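Local coordinates for protein L-threonine dehydrogenase (Flavobacterium frigidimaris, PDB 2YY7) that probably catalyses the NAD-dependent oxidation of L-threonine at its 3-hydroxyl, as a dimeric member of the short-chain dehydrogenase-reductase superfamily, at residues L63-V66 and H67-T70; E151-C154 and E155-H158. All coordinates share one frame; numbering follows the deposited sequence.

Contact 1. Residues L63-V66 and H67-T70; sequences LVEV and HKIT
K68 takes up a left-handed backbone conformation (phi 41°, psi 57°) two residues beyond the end of helix 57-66, and with it the chain turns back on V64 and E65 in a Schellman motif. The motif leads the chain out of the helix toward strand 71-74 of the central sheet, as at the helix-to-strand turns of a Rossmann-type fold. Two backbone bonds define it. The outer one runs from I69 N to V64 O at 2.9 Å, with the amide lying in the carbonyl plane on a lone pair; the inner one, from K68 N to E65 O, is weak at 3.4 Å. One step earlier, H67 N still reaches L63 O at 3.0 Å.

The turn also brings the side chains of E65 and K68 alongside each other, pointing the same way. A bend at chi2 (-64°) followed by a straight run carries the K68 methylenes past E65 O, with CD 3.2 Å from that oxygen, while E65, bent at its own chi2, brings OE2 to meet K68 NZ at 2.7 Å, nearly along the C-O axis of the carboxylate.

On the buried side, I69 places CB 4.2 Å from V64 CG1, the two side chains crossing at about a right angle, and its CG1 lies against V64 CA. I69 also touches I32 of strand 31-35. The H67 ring has V66 O over one face and V66 CG2 3.7 Å from CD2, while its NE2 is hydrogen-bonded to E50.

V64 and I69 thus pack together on the inner, buried side of the turn, whereas E65 and K68 pair on the exposed one. The carboxylate would probably favour the protonated lysine, whose charge in turn suits the partial negative charge of the terminal carbonyls.

Contact 2. Residues E151-C154 and E155-H158; sequences ERWC and EYYH
W153 and Y156 lie side by side along helix 142-161, yet their rings are turned against each other: the edge of the indole six-membered ring is directed at the face of the Y156 ring in a T-shaped pair, planes 72° and centroids 5.4 Å apart. The rings come closest at W153 CZ3 and Y156 CD2, 3.8 Å apart. Y157 crosses the indole obliquely, its CE2 3.8 Å from W153 CE3, while W153 O sits at the edge of the Y157 ring.

R152 and E155 also run alongside each other. Bends at chi2 and chi3 carry the guanidinium toward E155, whose chain is extended beyond CG and whose OE1 lies in the guanidinium plane, 2.6 Å from R152 NH1; the arginine nitrogen stands above the carboxylate plane, the two planes 70° apart.

R152 NH1 also binds P139 O of the second subunit, Y156 OH binds E84 there, and W153 packs edge-to-face with W91 of that subunit. Within the chain, W153, C154 and Y157 lean on helix 87-106, and E151 reaches strand 112-118 through S117. Helices 87-106 and 142-161 meet their counterparts of the second subunit here, consistent with the four-helix dimer interface of this superfamily.

How the contacts relate
Contacts 1 and 2 both belong to the Rossmann-type dinucleotide-binding part of the chain, but they do not touch: their centres are 23 Å apart and their nearest atoms about 14 Å. Contact 1 ends the helix that leads into strand 71-74, whereas contact 2 lies within the helix between strands 112-118 and 164-174, the two regions being joined through the same central sheet. Each comes within about 9 Å of the bound NAD, through the side chains of L63 and E151. E151 is also about 5 Å from the side chain of K147, an NAD-binding residue one turn earlier on its helix. Only contact 2 reaches the second subunit.

Contact 1. Residues L63-V66 and H67-T70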
loop_
_atom_site.group_PDB
_atom_site.type_symbol
_atom_site.label_atom_id
_atom_site.label_comp_id
_atom_site.label_asym_id
_atom_site.label_seq_id
_atom_site.Cartn_x
_atom_site.Cartn_y
_atom_site.Cartn_z
ATOM N N LEU A 63 27.952 8.056 -2.106
ATOM C CA LEU A 63 27.847 9.506 -2.269
ATOM C C LEU A 63 27.605 10.168 -0.916
ATOM O O LEU A 63 28.097 11.271 -0.656
ATOM C CB LEU A 63 26.716 9.870 -3.241
ATOM C CG LEU A 63 26.868 9.344 -4.672
ATOM C CD1 LEU A 63 25.716 9.841 -5.538
ATOM C CD2 LEU A 63 28.197 9.805 -5.246
ATOM N N VAL A 64 26.842 9.495 -0.061
ATOM C CA VAL A 64 26.557 10.013 1.272
ATOM C C VAL A 64 27.863 10.145 2.042
ATOM O O VAL A 64 28.071 11.118 2.763
ATOM C CB VAL A 64 25.621 9.070 2.065
ATOM C CG1 VAL A 64 25.631 9.448 3.548
ATOM C CG2 VAL A 64 24.197 9.161 1.514
ATOM N N GLU A 65 28.740 9.159 1.877
ATOM C CA GLU A 65 30.022 9.154 2.568
ATOM C C GLU A 65 31.040 10.157 2.002
ATOM O O GLU A 65 31.656 10.910 2.760
ATOM C CB GLU A 65 30.605 7.735 2.549
ATOM C CG GLU A 65 31.668 7.467 3.606
ATOM C CD GLU A 65 32.958 8.219 3.349
ATOM O OE1 GLU A 65 33.535 8.051 2.251
ATOM O OE2 GLU A 65 33.397 8.972 4.247
ATOM N N VAL A 66 31.213 10.184 0.680
ATOM C CA VAL A 66 32.178 11.103 0.079
ATOM C C VAL A 66 31.753 12.567 0.087
ATOM O O VAL A 66 32.596 13.457 -0.044
ATOM C CB VAL A 66 32.544 10.699 -1.372
ATOM C CG1 VAL A 66 33.285 9.374 -1.361
ATOM C CG2 VAL A 66 31.303 10.619 -2.235
ATOM N N HIS A 67 30.456 12.821 0.233
ATOM C CA HIS A 67 29.963 14.194 0.291
ATOM C C HIS A 67 29.399 14.516 1.672
ATOM O O HIS A 67 28.770 15.555 1.868
ATOM C CB HIS A 67 28.908 14.438 -0.794
ATOM C CG HIS A 67 29.488 14.567 -2.169
ATOM N ND1 HIS A 67 30.232 15.657 -2.561
ATOM C CD2 HIS A 67 29.466 13.726 -3.231
ATOM C CE1 HIS A 67 30.644 15.485 -3.805
ATOM N NE2 HIS A 67 30.193 14.320 -4.234
ATOM N N LYS A 68 29.640 13.616 2.623
ATOM C CA LYS A 68 29.194 13.790 4.007
ATOM C C LYS A 68 27.783 14.373 4.065
ATOM O O LYS A 68 27.550 15.413 4.686
ATOM C CB LYS A 68 30.167 14.712 4.745
ATOM C CG LYS A 68 31.633 14.301 4.610
ATOM C CD LYS A 68 31.909 12.947 5.259
ATOM C CE LYS A 68 33.363 12.524 5.052
ATOM N NZ LYS A 68 33.681 11.234 5.728
ATOM N N ILE A 69 26.850 13.675 3.431
ATOM C CA ILE A 69 25.456 14.102 3.348
ATOM C C ILE A 69 24.660 13.991 4.641
ATOM O O ILE A 69 24.782 13.008 5.374
ATOM C CB ILE A 69 24.710 13.287 2.263
ATOM C CG1 ILE A 69 25.384 13.500 0.901
ATOM C CG2 ILE A 69 23.227 13.678 2.229
ATOM C CD1 ILE A 69 25.409 14.941 0.445
ATOM N N THR A 70 23.834 15.001 4.907
ATOM C CA THR A 70 22.980 15.004 6.089
ATOM C C THR A 70 21.509 14.921 5.666
ATOM O O THR A 70 20.698 14.320 6.363
ATOM C CB THR A 70 23.183 16.278 6.950
ATOM O OG1 THR A 70 22.793 17.437 6.204
ATOM C CG2 THR A 70 24.641 16.414 7.367
#

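Contact 2. Residues E151-C154 and E155-H158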
loop_
_atom_site.group_PDB
_atom_site.type_symbol
_atom_site.label_atom_id
_atom_site.label_comp_id
_atom_site.label_asym_id
_atom_site.label_seq_id
_atom_site.Cartn_x
_atom_site.Cartn_y
_atom_site.Cartn_z
ATOM N N GLU A 151 4.260 5.851 1.522
ATOM C CA GLU A 151 3.783 6.606 2.681
ATOM C C GLU A 151 3.729 5.721 3.921
ATOM O O GLU A 151 4.181 6.119 4.995
ATOM C CB GLU A 151 2.379 7.176 2.427
ATOM C CG GLU A 151 2.314 8.261 1.367
ATOM C CD GLU A 151 0.960 8.956 1.329
ATOM O OE1 GLU A 151 0.727 9.759 0.403
ATOM O OE2 GLU A 151 0.128 8.697 2.227
ATOM N N ARG A 152 3.157 4.528 3.772
ATOM C CA ARG A 152 3.047 3.592 4.888
ATOM C C ARG A 152 4.427 3.276 5.468
ATOM O O ARG A 152 4.603 3.239 6.690
ATOM C CB ARG A 152 2.372 2.292 4.434
ATOM C CG ARG A 152 0.923 2.428 3.939
ATOM C CD ARG A 152 -0.062 2.762 5.066
ATOM N NE ARG A 152 -0.133 4.198 5.325
ATOM C CZ ARG A 152 0.097 4.766 6.503
ATOM N NH1 ARG A 152 0.418 4.017 7.548
ATOM N NH2 ARG A 152 0.004 6.085 6.633
ATOM N N TRP A 153 5.407 3.045 4.596
ATOM C CA TRP A 153 6.754 2.733 5.053
ATOM C C TRP A 153 7.463 3.934 5.681
ATOM O O TRP A 153 8.222 3.772 6.636
ATOM C CB TRP A 153 7.589 2.144 3.909
ATOM C CG TRP A 153 7.332 0.675 3.705
ATOM C CD1 TRP A 153 6.727 0.079 2.628
ATOM C CD2 TRP A 153 7.668 -0.386 4.611
ATOM N NE1 TRP A 153 6.669 -1.288 2.811
ATOM C CE2 TRP A 153 7.237 -1.599 4.018
ATOM C CE3 TRP A 153 8.291 -0.430 5.867
ATOM C CZ2 TRP A 153 7.413 -2.844 4.640
ATOM C CZ3 TRP A 153 8.465 -1.669 6.487
ATOM C CH2 TRP A 153 8.026 -2.859 5.869
ATOM N N CYS A 154 7.223 5.135 5.158
ATOM C CA CYS A 154 7.843 6.326 5.742
ATOM C C CYS A 154 7.370 6.473 7.183
ATOM O O CYS A 154 8.162 6.741 8.091
ATOM C CB CYS A 154 7.461 7.587 4.962
ATOM S SG CYS A 154 8.314 7.765 3.391
ATOM N N GLU A 155 6.069 6.296 7.385
ATOM C CA GLU A 155 5.483 6.404 8.713
ATOM C C GLU A 155 6.033 5.307 9.621
ATOM O O GLU A 155 6.317 5.539 10.801
ATOM C CB GLU A 155 3.963 6.288 8.620
ATOM C CG GLU A 155 3.235 6.640 9.898
ATOM C CD GLU A 155 1.734 6.539 9.742
ATOM O OE1 GLU A 155 1.224 5.407 9.608
ATOM O OE2 GLU A 155 1.066 7.591 9.745
ATOM N N TYR A 156 6.180 4.106 9.066
ATOM C CA TYR A 156 6.706 2.985 9.833
ATOM C C TYR A 156 8.122 3.314 10.303
ATOM O O TYR A 156 8.427 3.212 11.491
ATOM C CB TYR A 156 6.748 1.711 8.984
ATOM C CG TYR A 156 7.097 0.476 9.788
ATOM C CD1 TYR A 156 6.109 -0.236 10.469
ATOM C CD2 TYR A 156 8.420 0.040 9.900
ATOM C CE1 TYR A 156 6.425 -1.352 11.242
ATOM C CE2 TYR A 156 8.746 -1.080 10.678
ATOM C CZ TYR A 156 7.740 -1.768 11.342
ATOM O OH TYR A 156 8.040 -2.876 12.102
ATOM N N TYR A 157 8.989 3.700 9.370
ATOM C CA TYR A 157 10.369 4.033 9.713
ATOM C C TYR A 157 10.467 5.153 10.745
ATOM O O TYR A 157 11.374 5.159 11.580
ATOM C CB TYR A 157 11.161 4.407 8.455
ATOM C CG TYR A 157 11.812 3.220 7.776
ATOM C CD1 TYR A 157 13.187 3.011 7.863
ATOM C CD2 TYR A 157 11.052 2.302 7.057
ATOM C CE1 TYR A 157 13.792 1.920 7.252
ATOM C CE2 TYR A 157 11.646 1.203 6.437
ATOM C CZ TYR A 157 13.017 1.019 6.538
ATOM O OH TYR A 157 13.614 -0.059 5.919
ATOM N N HIS A 158 9.547 6.107 10.684
ATOM C CA HIS A 158 9.552 7.194 11.653
ATOM C C HIS A 158 9.165 6.665 13.030
ATOM O O HIS A 158 9.890 6.859 14.013
ATOM C CB HIS A 158 8.552 8.285 11.279
ATOM C CG HIS A 158 8.374 9.310 12.354
ATOM N ND1 HIS A 158 9.305 10.296 12.599
ATOM C CD2 HIS A 158 7.416 9.452 13.300
ATOM C CE1 HIS A 158 8.929 11.002 13.651
ATOM N NE2 HIS A 158 7.787 10.510 14.097
#